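Local coordinates for alpha-1,3-glucanase (Streptomyces thermodiastaticus, PDB 7C7D), which hydrolyses the alpha-1,3-glucosidic linkages of alpha-1,3-glucan, as a thermostable glycoside hydrolase of family GH87, at residues Q226-A231 with G251-V256; H275-T280 with V286-F291; L331-T334 with D339-V342; N369-R372 with D377-A380; N405-Y410 with I415-N420. One frame throughout, in Å; residues are numbered along the deposited sequence.

How the contacts relate
All five contacts lie along the parallel beta-helix of the pectate lyase-like domain and follow one another in sequence, each closing before the next opens. Contact 1 is at the N-terminal cap; its centre is 10 Å from that of contact 2 and 33 Å from that of contact 5. Leu253 N of contact 1 probably hydrogen-bonds Phe276 O of contact 2 (2.8 Å). Contact 3 reaches contact 4 through Val342 O and Asn369 ND2 (3.0 Å), and contact 4 probably hydrogen-bonds contact 5, Asp377 OD2 to Tyr410 OH (2.7 Å) and Asp377 OD1 to Asn405 ND2 (2.8 Å). The calcium ion is held by Glu63, Glu65, Ser88, Gln91 and Asp191, none of which belongs to these contacts.

Contact 1: residues Q226-A231 with G251-V256; sequences QAFRDA and GPLSGV
Leu253 points one branch of its side chain at the helix turn that carries Phe228 and Arg229, part of the short helix 225-234 that caps the N-terminal end of the parallel beta-helix. Its CG stands beside its own backbone N (chi1 -61°), and from there CD2 comes up to the helix backbone. That methyl lies 4.1 Å from Phe228 CB and 4.0 Å from Arg229 N, with Arg229 CB a little farther off at 4.4 Å, so it rests at the junction of two successive helical residues. The other methyl, CD1, approaches the Phe228 ring obliquely. Although Phe228 starts out toward the loop, its ring swings away and goes inward, where it packs on Val211, Ile242 and Ile249 of the first coils. The contact is small, one leucine against the flank of a helix turn with no hydrogen bond between the segments, and CA of Arg229 and CA of Leu253 stay 6.7 Å apart. The backbone of Leu253 bonds to Phe276 and Asp278, while Val256 farther along the loop packs on Ile277, which ties the loop to the next coil. On the solvent side Arg229 runs extended along the helix surface to the amide of Gln226. Its NH1 donates to Gln226 OE1 at 3.0 Å, in the carbonyl plane and on a lone pair, but with a bent N-H...O angle of 132°. The same amide passes the chain on: Gln226 NE2 reaches Asp230 OD1 at 2.9 Å, meeting it from above the carboxylate plane.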
# COMPACT_ATOMS: atom_id res chain seq x y z
N GLN A 226 15.37 8.72 -25.37
CA GLN A 226 16.27 8.12 -26.34
C GLN A 226 17.65 7.87 -25.73
O GLN A 226 18.27 6.84 -26.00
CB GLN A 226 16.38 8.99 -27.58
CG GLN A 226 17.16 8.34 -28.71
CD GLN A 226 16.55 7.02 -29.15
OE1 GLN A 226 15.33 6.87 -29.19
NE2 GLN A 226 17.41 6.06 -29.48
N ALA A 227 18.13 8.80 -24.90
CA ALA A 227 19.42 8.60 -24.24
C ALA A 227 19.40 7.38 -23.34
O ALA A 227 20.35 6.60 -23.32
CB ALA A 227 19.80 9.85 -23.44
N PHE A 228 18.32 7.20 -22.56
CA PHE A 228 18.23 6.01 -21.72
C PHE A 228 18.20 4.75 -22.58
O PHE A 228 18.85 3.76 -22.26
CB PHE A 228 16.98 6.08 -20.84
CG PHE A 228 17.17 6.84 -19.56
CD1 PHE A 228 17.67 8.14 -19.56
CD2 PHE A 228 16.84 6.26 -18.34
CE1 PHE A 228 17.84 8.84 -18.37
CE2 PHE A 228 17.01 6.95 -17.16
CZ PHE A 228 17.51 8.24 -17.17
N ARG A 229 17.43 4.79 -23.67
CA ARG A 229 17.38 3.68 -24.60
C ARG A 229 18.77 3.37 -25.15
O ARG A 229 19.19 2.20 -25.20
CB ARG A 229 16.42 4.06 -25.72
CG ARG A 229 15.97 2.99 -26.67
CD ARG A 229 14.89 3.61 -27.54
NE ARG A 229 14.43 2.74 -28.61
CZ ARG A 229 13.82 3.20 -29.70
NH1 ARG A 229 13.62 4.50 -29.84
NH2 ARG A 229 13.42 2.35 -30.64
N ASP A 230 19.51 4.40 -25.55
CA ASP A 230 20.85 4.20 -26.09
C ASP A 230 21.80 3.65 -25.03
O ASP A 230 22.65 2.80 -25.34
CB ASP A 230 21.39 5.52 -26.66
CG ASP A 230 20.66 5.97 -27.91
OD1 ASP A 230 19.97 5.14 -28.54
OD2 ASP A 230 20.78 7.16 -28.26
N ALA A 231 21.70 4.14 -23.80
CA ALA A 231 22.57 3.64 -22.73
C ALA A 231 22.29 2.17 -22.45
O ALA A 231 23.22 1.38 -22.27
CB ALA A 231 22.40 4.49 -21.47
N GLY A 251 8.70 8.27 -22.45
CA GLY A 251 8.57 6.84 -22.41
C GLY A 251 7.67 6.30 -23.50
O GLY A 251 7.17 7.05 -24.34
N PRO A 252 7.44 4.98 -23.51
CA PRO A 252 8.00 4.03 -22.56
C PRO A 252 9.33 3.48 -23.05
O PRO A 252 9.65 3.55 -24.24
CB PRO A 252 6.98 2.90 -22.60
CG PRO A 252 6.52 2.88 -24.03
CD PRO A 252 6.56 4.32 -24.50
N LEU A 253 10.10 2.94 -22.12
CA LEU A 253 11.22 2.08 -22.46
C LEU A 253 10.71 0.66 -22.61
O LEU A 253 9.92 0.18 -21.78
CB LEU A 253 12.29 2.13 -21.36
CG LEU A 253 12.92 3.49 -21.09
CD1 LEU A 253 13.79 3.47 -19.84
CD2 LEU A 253 13.73 3.97 -22.29
N SER A 254 11.14 -0.01 -23.66
CA SER A 254 10.91 -1.43 -23.87
C SER A 254 12.24 -2.07 -24.26
O SER A 254 13.26 -1.39 -24.42
CB SER A 254 9.81 -1.65 -24.91
OG SER A 254 10.22 -1.17 -26.17
N GLY A 255 12.24 -3.39 -24.43
CA GLY A 255 13.52 -4.05 -24.60
C GLY A 255 14.46 -3.88 -23.42
O GLY A 255 15.67 -3.98 -23.57
N VAL A 256 13.92 -3.59 -22.24
CA VAL A 256 14.73 -3.52 -21.03
C VAL A 256 15.01 -4.95 -20.58
O VAL A 256 14.13 -5.65 -20.09
CB VAL A 256 14.04 -2.70 -19.93
CG1 VAL A 256 14.98 -2.54 -18.75
CG2 VAL A 256 13.62 -1.33 -20.46

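Contact 2: residues H275-T280 with V286-F291; sequences HFIDQT and VHLKDF
Inside the right-handed parallel beta-helix, near its capped N-terminal end, Phe276 and Ile277 of one wall meet Phe291 and Leu288 of the facing wall across the hydrophobic core. A turn of five residues lies between the two segments, and the strands 277-279 and 286-289 belong to different faces of the solenoid. The two phenyl rings come from opposite directions. Their centroids are 5.8 Å apart and their planes are inclined by 66°, with Phe276 CZ closing to 3.7 Å of Phe291 CE2 and to 3.9 Å of Phe291 CZ. It is the rim of the Phe291 ring that receives Phe276. Phe291 gets there by placing CG between its backbone N and carbonyl carbon (chi1 64°), whereas Phe276 extends straight inward. One step along, Ile277 and Leu288 reach toward each other tip to tip: Ile277 CD1 sits 3.8 Å from Leu288 CD1 and 4.2 Å from Leu288 CD2, so the delta methyl is shared between both leucine branches. Leu261 of the neighbouring coil touches Phe276, Leu288 and Phe291 and continues this layer. Facing away from the core, His275 NE2 donates an almost straight bond to Asp278 OD2 (2.7 Å), in the plane of the imidazole and on the anti lone pair of the oxygen. The buried amide of Gln279 is satisfied by Val256 N and Ser312 O. Between these two segments the contact is apolar, so it rests on close fit and burial rather than on directional bonds.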
# COMPACT_ATOMS: atom_id res chain seq x y z
N HIS A 275 5.04 6.81 -17.65
CA HIS A 275 4.96 5.63 -18.51
C HIS A 275 6.38 5.13 -18.72
O HIS A 275 6.92 5.22 -19.82
CB HIS A 275 4.31 6.03 -19.84
CG HIS A 275 3.95 4.88 -20.72
ND1 HIS A 275 3.87 5.00 -22.09
CD2 HIS A 275 3.62 3.59 -20.44
CE1 HIS A 275 3.52 3.84 -22.62
NE2 HIS A 275 3.36 2.97 -21.64
N PHE A 276 7.00 4.62 -17.66
CA PHE A 276 8.46 4.46 -17.67
C PHE A 276 8.91 3.21 -18.42
O PHE A 276 9.63 3.31 -19.41
CB PHE A 276 8.99 4.50 -16.23
CG PHE A 276 10.48 4.37 -16.14
CD1 PHE A 276 11.32 5.32 -16.71
CD2 PHE A 276 11.05 3.28 -15.51
CE1 PHE A 276 12.69 5.20 -16.62
CE2 PHE A 276 12.43 3.15 -15.42
CZ PHE A 276 13.25 4.11 -15.98
N ILE A 277 8.51 2.03 -17.96
CA ILE A 277 8.79 0.77 -18.64
C ILE A 277 7.47 0.12 -19.00
O ILE A 277 6.59 -0.02 -18.14
CB ILE A 277 9.66 -0.17 -17.79
CG1 ILE A 277 11.08 0.38 -17.68
CG2 ILE A 277 9.67 -1.58 -18.36
CD1 ILE A 277 11.93 -0.30 -16.61
N ASP A 278 7.32 -0.28 -20.27
CA ASP A 278 6.09 -0.92 -20.73
C ASP A 278 6.49 -1.95 -21.78
O ASP A 278 6.86 -1.59 -22.90
CB ASP A 278 5.13 0.12 -21.29
CG ASP A 278 3.75 -0.43 -21.59
OD1 ASP A 278 3.54 -1.66 -21.50
OD2 ASP A 278 2.85 0.38 -21.92
N GLN A 279 6.45 -3.23 -21.42
CA GLN A 279 6.88 -4.28 -22.32
C GLN A 279 6.22 -5.58 -21.90
O GLN A 279 6.09 -5.86 -20.71
CB GLN A 279 8.41 -4.43 -22.29
CG GLN A 279 8.98 -4.64 -20.90
CD GLN A 279 10.49 -4.55 -20.87
OE1 GLN A 279 11.11 -3.90 -21.71
NE2 GLN A 279 11.10 -5.23 -19.91
N THR A 280 5.78 -6.36 -22.89
CA THR A 280 5.09 -7.60 -22.57
C THR A 280 6.04 -8.72 -22.23
O THR A 280 5.62 -9.72 -21.63
CB THR A 280 4.19 -8.02 -23.73
OG1 THR A 280 4.97 -8.15 -24.92
CG2 THR A 280 3.09 -6.99 -23.96
N VAL A 286 17.10 -7.82 -15.25
CA VAL A 286 16.93 -6.38 -15.12
C VAL A 286 17.03 -6.05 -13.64
O VAL A 286 16.35 -6.67 -12.81
CB VAL A 286 15.56 -5.94 -15.65
CG1 VAL A 286 15.37 -4.45 -15.40
CG2 VAL A 286 15.42 -6.29 -17.12
N HIS A 287 17.86 -5.07 -13.30
CA HIS A 287 17.97 -4.61 -11.92
C HIS A 287 17.77 -3.11 -11.89
O HIS A 287 18.63 -2.36 -12.36
CB HIS A 287 19.30 -5.04 -11.32
CG HIS A 287 19.55 -6.50 -11.47
ND1 HIS A 287 18.91 -7.44 -10.69
CD2 HIS A 287 20.30 -7.20 -12.36
CE1 HIS A 287 19.29 -8.65 -11.07
NE2 HIS A 287 20.12 -8.53 -12.08
N LEU A 288 16.63 -2.67 -11.37
CA LEU A 288 16.33 -1.25 -11.21
C LEU A 288 16.68 -0.88 -9.78
O LEU A 288 16.16 -1.49 -8.84
CB LEU A 288 14.86 -0.97 -11.51
CG LEU A 288 14.31 -1.49 -12.85
CD1 LEU A 288 12.84 -1.13 -13.02
CD2 LEU A 288 15.14 -0.95 -14.01
N LYS A 289 17.58 0.09 -9.61
CA LYS A 289 18.15 0.37 -8.29
C LYS A 289 18.34 1.85 -8.06
O LYS A 289 18.97 2.54 -8.87
CB LYS A 289 19.53 -0.29 -8.13
CG LYS A 289 19.61 -1.78 -8.33
CD LYS A 289 21.03 -2.27 -8.07
CE LYS A 289 21.10 -3.78 -8.03
NZ LYS A 289 22.50 -4.28 -7.93
N ASP A 290 17.88 2.32 -6.90
CA ASP A 290 18.36 3.57 -6.30
C ASP A 290 18.08 4.80 -7.16
O ASP A 290 18.93 5.68 -7.29
CB ASP A 290 19.85 3.48 -5.93
CG ASP A 290 20.18 2.24 -5.13
OD1 ASP A 290 19.31 1.74 -4.40
OD2 ASP A 290 21.34 1.77 -5.22
N PHE A 291 16.89 4.88 -7.74
CA PHE A 291 16.43 6.13 -8.34
C PHE A 291 14.95 6.32 -8.06
O PHE A 291 14.28 5.45 -7.49
CB PHE A 291 16.83 6.32 -9.83
CG PHE A 291 16.23 5.32 -10.80
CD1 PHE A 291 16.77 4.04 -10.93
CD2 PHE A 291 15.20 5.70 -11.66
CE1 PHE A 291 16.26 3.15 -11.86
CE2 PHE A 291 14.70 4.81 -12.60
CZ PHE A 291 15.22 3.54 -12.71

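Contact 3: residues L331-T334 with D339-V342; sequences LWLT and DLVV
Leu333 approaches Leu340 atom by atom. CB leaves the strand 331-333 toward the other segment but still stands 5.4 Å from Leu340 CD2. CG, beside the backbone N (chi1 -66°), closes to 4.6 Å of the same Leu340 CD2. There the branches part: Leu333 CD2 lies 4.3 Å from Leu340 CD2, while Leu333 CD1 makes the real touch at 3.7 Å from that methyl. Leu340 answers with an extended first torsion, CG opposite its backbone N, so the two leucines meet tip to tip. The two segments lie on facing walls of one coil of the parallel beta-helix, and the pair packs in the interior between them. Leu333 also rests on Leu355 and Leu357 in the next coil and on Val309 in the preceding one, forming the ladder of aliphatic side chains usual in the core of this fold. Two residues earlier Leu331 repeats the approach more loosely, its CD2 lying 4.3 Å from Val342 CG2. Trp332, between them, turns its indole outward, where Thr334 CG2 lies over one face, offset toward the rim.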
# COMPACT_ATOMS: atom_id res chain seq x y z
N LEU A 331 3.66 -0.96 -10.01
CA LEU A 331 4.11 -2.08 -10.83
C LEU A 331 2.90 -2.94 -11.17
O LEU A 331 2.33 -3.59 -10.29
CB LEU A 331 5.19 -2.92 -10.13
CG LEU A 331 6.51 -2.22 -9.80
CD1 LEU A 331 6.46 -1.52 -8.44
CD2 LEU A 331 7.67 -3.20 -9.84
N TRP A 332 2.51 -2.91 -12.44
CA TRP A 332 1.46 -3.76 -12.96
C TRP A 332 2.18 -4.86 -13.72
O TRP A 332 2.68 -4.64 -14.82
CB TRP A 332 0.55 -2.94 -13.86
CG TRP A 332 -0.61 -3.73 -14.31
CD1 TRP A 332 -1.72 -4.02 -13.59
CD2 TRP A 332 -0.77 -4.37 -15.58
NE1 TRP A 332 -2.58 -4.79 -14.33
CE2 TRP A 332 -2.02 -5.01 -15.56
CE3 TRP A 332 0.02 -4.45 -16.73
CZ2 TRP A 332 -2.50 -5.73 -16.65
CZ3 TRP A 332 -0.46 -5.15 -17.82
CH2 TRP A 332 -1.71 -5.78 -17.77
N LEU A 333 2.28 -6.04 -13.10
CA LEU A 333 3.17 -7.09 -13.57
C LEU A 333 2.37 -8.23 -14.18
O LEU A 333 1.41 -8.73 -13.58
CB LEU A 333 4.05 -7.60 -12.42
CG LEU A 333 5.03 -6.55 -11.90
CD1 LEU A 333 5.54 -6.88 -10.49
CD2 LEU A 333 6.21 -6.38 -12.87
N THR A 334 2.78 -8.64 -15.38
CA THR A 334 2.15 -9.74 -16.10
C THR A 334 3.24 -10.54 -16.78
O THR A 334 4.37 -10.08 -16.94
CB THR A 334 1.22 -9.22 -17.20
OG1 THR A 334 1.97 -8.41 -18.12
CG2 THR A 334 0.09 -8.39 -16.61
N ASP A 339 11.01 -15.25 -10.15
CA ASP A 339 11.98 -14.97 -9.10
C ASP A 339 12.22 -13.48 -8.90
O ASP A 339 13.20 -13.10 -8.26
CB ASP A 339 13.29 -15.73 -9.32
CG ASP A 339 13.05 -17.18 -9.66
OD1 ASP A 339 12.38 -17.84 -8.85
OD2 ASP A 339 13.49 -17.66 -10.73
N LEU A 340 11.34 -12.62 -9.40
CA LEU A 340 11.49 -11.19 -9.22
C LEU A 340 11.52 -10.85 -7.74
O LEU A 340 10.72 -11.37 -6.95
CB LEU A 340 10.33 -10.46 -9.90
CG LEU A 340 10.21 -8.94 -9.69
CD1 LEU A 340 11.36 -8.19 -10.36
CD2 LEU A 340 8.88 -8.44 -10.21
N VAL A 341 12.42 -9.95 -7.35
CA VAL A 341 12.47 -9.43 -5.99
C VAL A 341 12.20 -7.93 -6.04
O VAL A 341 12.95 -7.18 -6.69
CB VAL A 341 13.81 -9.72 -5.29
CG1 VAL A 341 13.82 -9.10 -3.89
CG2 VAL A 341 14.06 -11.22 -5.23
N VAL A 342 11.14 -7.49 -5.37
CA VAL A 342 10.78 -6.08 -5.25
C VAL A 342 10.95 -5.73 -3.78
O VAL A 342 10.15 -6.15 -2.94
CB VAL A 342 9.34 -5.82 -5.73
CG1 VAL A 342 8.95 -4.38 -5.49
CG2 VAL A 342 9.19 -6.20 -7.20

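Contact 4: residues N369-R372 with D377-A380; sequences NFLR and DALA
Leu371 and Leu379 both set CG beside the backbone N (chi1 -65° and -63°), but they then differ: Leu379 extends, whereas Leu371 turns chi2 to 102°, well off the staggered values, and spreads its two methyls over the facing segment. Both sit in the core of the parallel beta-helix, on opposing walls of one coil. The leucines cross at about a right angle, with Leu371 CD2 at 3.8 Å from Leu379 CD2 and Leu371 CD1 at 4.0 Å from the same methyl. Leu379 CD2 thus sits against both methyls of Leu371. The CD2 branch of Leu371 also approaches the backbone, 3.6 Å from Ala378 O. Outward of the strand 370-372, Phe370 and Arg372 form a second layer that faces the N-terminal domain. CZ of Phe370 lies over one face of the Arg372 guanidinium, and Arg372 reaches across in a salt bridge with Asp194 and a hydrogen bond to Asn164. Asn369, at the turn into the strand, belongs to the asparagine ladder typical of these helices: its OD1 accepts from Asn345 N and its ND2 donates to Asn396 OD1 and Val342 O. The amide is thereby buried yet satisfied, consistent with a role in linking successive coils. The methyl of Ala378 touches the same branch of Leu371 as its carbonyl does, its CB 4.5 Å from Leu371 CD2.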
# COMPACT_ATOMS: atom_id res chain seq x y z
N ASN A 369 8.86 -3.09 1.66
CA ASN A 369 8.43 -1.89 0.99
C ASN A 369 7.48 -1.11 1.88
O ASN A 369 6.82 -1.66 2.77
CB ASN A 369 7.71 -2.22 -0.32
CG ASN A 369 8.59 -3.03 -1.26
OD1 ASN A 369 9.52 -2.50 -1.86
ND2 ASN A 369 8.30 -4.31 -1.37
N PHE A 370 7.42 0.20 1.63
CA PHE A 370 6.48 1.10 2.29
C PHE A 370 5.51 1.64 1.26
O PHE A 370 5.94 2.18 0.23
CB PHE A 370 7.22 2.26 2.95
CG PHE A 370 6.30 3.23 3.64
CD1 PHE A 370 5.68 2.88 4.82
CD2 PHE A 370 6.02 4.47 3.08
CE1 PHE A 370 4.82 3.75 5.46
CE2 PHE A 370 5.16 5.35 3.72
CZ PHE A 370 4.56 4.99 4.91
N LEU A 371 4.21 1.50 1.53
CA LEU A 371 3.15 1.92 0.62
C LEU A 371 2.17 2.81 1.37
O LEU A 371 1.59 2.38 2.38
CB LEU A 371 2.43 0.70 0.04
CG LEU A 371 3.30 -0.19 -0.86
CD1 LEU A 371 3.76 -1.47 -0.13
CD2 LEU A 371 2.54 -0.54 -2.13
N ARG A 372 2.00 4.05 0.89
CA ARG A 372 1.05 4.98 1.47
C ARG A 372 0.21 5.60 0.35
O ARG A 372 0.74 5.99 -0.69
CB ARG A 372 1.77 6.11 2.22
CG ARG A 372 0.86 7.21 2.74
CD ARG A 372 1.64 8.35 3.40
NE ARG A 372 2.13 7.99 4.74
CZ ARG A 372 3.29 8.42 5.22
NH1 ARG A 372 4.09 9.18 4.49
NH2 ARG A 372 3.67 8.06 6.45
N ASP A 377 -6.32 -1.57 -3.99
CA ASP A 377 -5.51 -2.55 -3.27
C ASP A 377 -4.05 -2.12 -3.26
O ASP A 377 -3.45 -1.92 -4.32
CB ASP A 377 -5.60 -3.90 -3.97
CG ASP A 377 -6.96 -4.54 -3.89
OD1 ASP A 377 -7.65 -4.41 -2.86
OD2 ASP A 377 -7.33 -5.22 -4.87
N ALA A 378 -3.45 -2.00 -2.07
CA ALA A 378 -2.06 -1.54 -2.05
C ALA A 378 -1.14 -2.56 -2.70
O ALA A 378 -0.34 -2.21 -3.58
CB ALA A 378 -1.61 -1.19 -0.63
N LEU A 379 -1.25 -3.82 -2.28
CA LEU A 379 -0.58 -4.95 -2.92
C LEU A 379 -1.63 -5.98 -3.28
O LEU A 379 -2.47 -6.32 -2.43
CB LEU A 379 0.44 -5.60 -1.97
CG LEU A 379 1.61 -4.74 -1.51
CD1 LEU A 379 2.48 -5.57 -0.56
CD2 LEU A 379 2.43 -4.25 -2.69
N ALA A 380 -1.60 -6.46 -4.51
CA ALA A 380 -2.59 -7.43 -4.96
C ALA A 380 -1.94 -8.52 -5.79
O ALA A 380 -0.92 -8.30 -6.46
CB ALA A 380 -3.70 -6.77 -5.79

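Contact 5: residues N405-Y410 with I415-N420; sequences NGIAIY and ITVKGN
Val417 pushes its two gamma methyls into the hollow between Ile407 and Ile409, one to each. Its CG1 lies 3.8 Å from Ile407 CD1, the two side chains reaching toward each other, and its CG2 lies 3.8 Å from Ile409 CG1. Ile409 runs antiparallel alongside both Val417 and Ile415, and its CD1 lies in the notch between them, 3.9 Å from Val417 CG2 and 4.0 Å from Ile415 CG2. At the other end Ile407 crosses Asn420 at about a right angle. CD1 of Ile407 lies over one face of the Asn420 carboxamide, 3.5 Å from Asn420 ND2 and 3.6 Å from its CG, a methyl lying against a polar group whose hydrogen bonds are made elsewhere, to Asn396 N and Phe393 O. The strands 407-410 and 415-418 run nearly antiparallel (167°), their axes 9.5 Å apart, as facing walls of one beta-helix coil and not as hydrogen-bonded neighbours. Strand 392-394 of the preceding coil covers Ile407 and Ile409 through Phe393; on the following coil Ile409 packs on Ile434, Val417 on Ile432 and Ile415 on Ile450, so the layer is continued by strands 432-435 and 449-458.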
# COMPACT_ATOMS: atom_id res chain seq x y z
N ASN A 405 -8.47 -3.06 -0.44
CA ASN A 405 -7.77 -3.78 0.61
C ASN A 405 -6.33 -3.29 0.81
O ASN A 405 -5.72 -2.69 -0.06
CB ASN A 405 -7.75 -5.27 0.26
CG ASN A 405 -9.14 -5.79 -0.04
OD1 ASN A 405 -9.93 -6.01 0.86
ND2 ASN A 405 -9.44 -5.97 -1.32
N GLY A 406 -5.78 -3.61 1.99
CA GLY A 406 -4.34 -3.45 2.16
C GLY A 406 -3.58 -4.44 1.30
O GLY A 406 -2.76 -4.06 0.47
N ILE A 407 -3.87 -5.73 1.50
CA ILE A 407 -3.37 -6.81 0.67
C ILE A 407 -4.56 -7.64 0.20
O ILE A 407 -5.39 -8.04 1.02
CB ILE A 407 -2.36 -7.70 1.41
CG1 ILE A 407 -1.08 -6.91 1.68
CG2 ILE A 407 -2.10 -8.98 0.63
CD1 ILE A 407 -0.01 -7.66 2.47
N ALA A 408 -4.63 -7.90 -1.10
CA ALA A 408 -5.68 -8.73 -1.67
C ALA A 408 -5.06 -9.85 -2.49
O ALA A 408 -4.27 -9.59 -3.40
CB ALA A 408 -6.61 -7.91 -2.56
N ILE A 409 -5.42 -11.09 -2.16
CA ILE A 409 -5.01 -12.26 -2.92
C ILE A 409 -6.26 -12.82 -3.59
O ILE A 409 -7.11 -13.41 -2.92
CB ILE A 409 -4.37 -13.33 -2.02
CG1 ILE A 409 -3.25 -12.72 -1.15
CG2 ILE A 409 -3.89 -14.51 -2.87
CD1 ILE A 409 -2.12 -12.06 -1.92
N TYR A 410 -6.38 -12.64 -4.90
CA TYR A 410 -7.50 -13.17 -5.67
C TYR A 410 -6.99 -14.40 -6.42
O TYR A 410 -6.32 -14.27 -7.45
CB TYR A 410 -8.06 -12.13 -6.63
CG TYR A 410 -8.42 -10.80 -6.02
CD1 TYR A 410 -9.56 -10.65 -5.23
CD2 TYR A 410 -7.63 -9.69 -6.26
CE1 TYR A 410 -9.88 -9.40 -4.68
CE2 TYR A 410 -7.94 -8.46 -5.73
CZ TYR A 410 -9.06 -8.31 -4.95
OH TYR A 410 -9.33 -7.06 -4.44
N ILE A 415 0.50 -19.35 -1.90
CA ILE A 415 0.79 -17.93 -1.69
C ILE A 415 1.06 -17.69 -0.22
O ILE A 415 0.39 -18.27 0.65
CB ILE A 415 -0.41 -17.08 -2.17
CG1 ILE A 415 -0.74 -17.34 -3.64
CG2 ILE A 415 -0.18 -15.60 -1.89
CD1 ILE A 415 0.41 -17.13 -4.56
N THR A 416 2.02 -16.81 0.07
CA THR A 416 2.34 -16.43 1.44
C THR A 416 2.16 -14.93 1.64
O THR A 416 2.66 -14.13 0.83
CB THR A 416 3.78 -16.85 1.78
OG1 THR A 416 3.87 -18.28 1.71
CG2 THR A 416 4.17 -16.40 3.18
N VAL A 417 1.47 -14.56 2.71
CA VAL A 417 1.31 -13.18 3.14
C VAL A 417 1.80 -13.16 4.58
O VAL A 417 1.11 -13.66 5.48
CB VAL A 417 -0.15 -12.72 3.03
CG1 VAL A 417 -0.32 -11.31 3.57
CG2 VAL A 417 -0.63 -12.80 1.59
N LYS A 418 2.99 -12.61 4.82
CA LYS A 418 3.68 -12.81 6.09
C LYS A 418 4.29 -11.52 6.63
O LYS A 418 4.99 -10.81 5.91
CB LYS A 418 4.79 -13.86 5.94
CG LYS A 418 5.64 -14.07 7.18
CD LYS A 418 6.77 -15.08 6.93
CE LYS A 418 6.69 -16.30 7.83
NZ LYS A 418 7.30 -17.48 7.15
N GLY A 419 4.06 -11.24 7.91
CA GLY A 419 4.81 -10.20 8.58
C GLY A 419 4.52 -8.79 8.13
O GLY A 419 5.35 -7.91 8.34
N ASN A 420 3.37 -8.54 7.50
CA ASN A 420 3.04 -7.20 7.03
C ASN A 420 2.34 -6.41 8.13
O ASN A 420 1.63 -6.97 8.96
CB ASN A 420 2.14 -7.29 5.80
CG ASN A 420 2.80 -8.05 4.66
OD1 ASN A 420 3.67 -7.52 3.97
ND2 ASN A 420 2.40 -9.31 4.47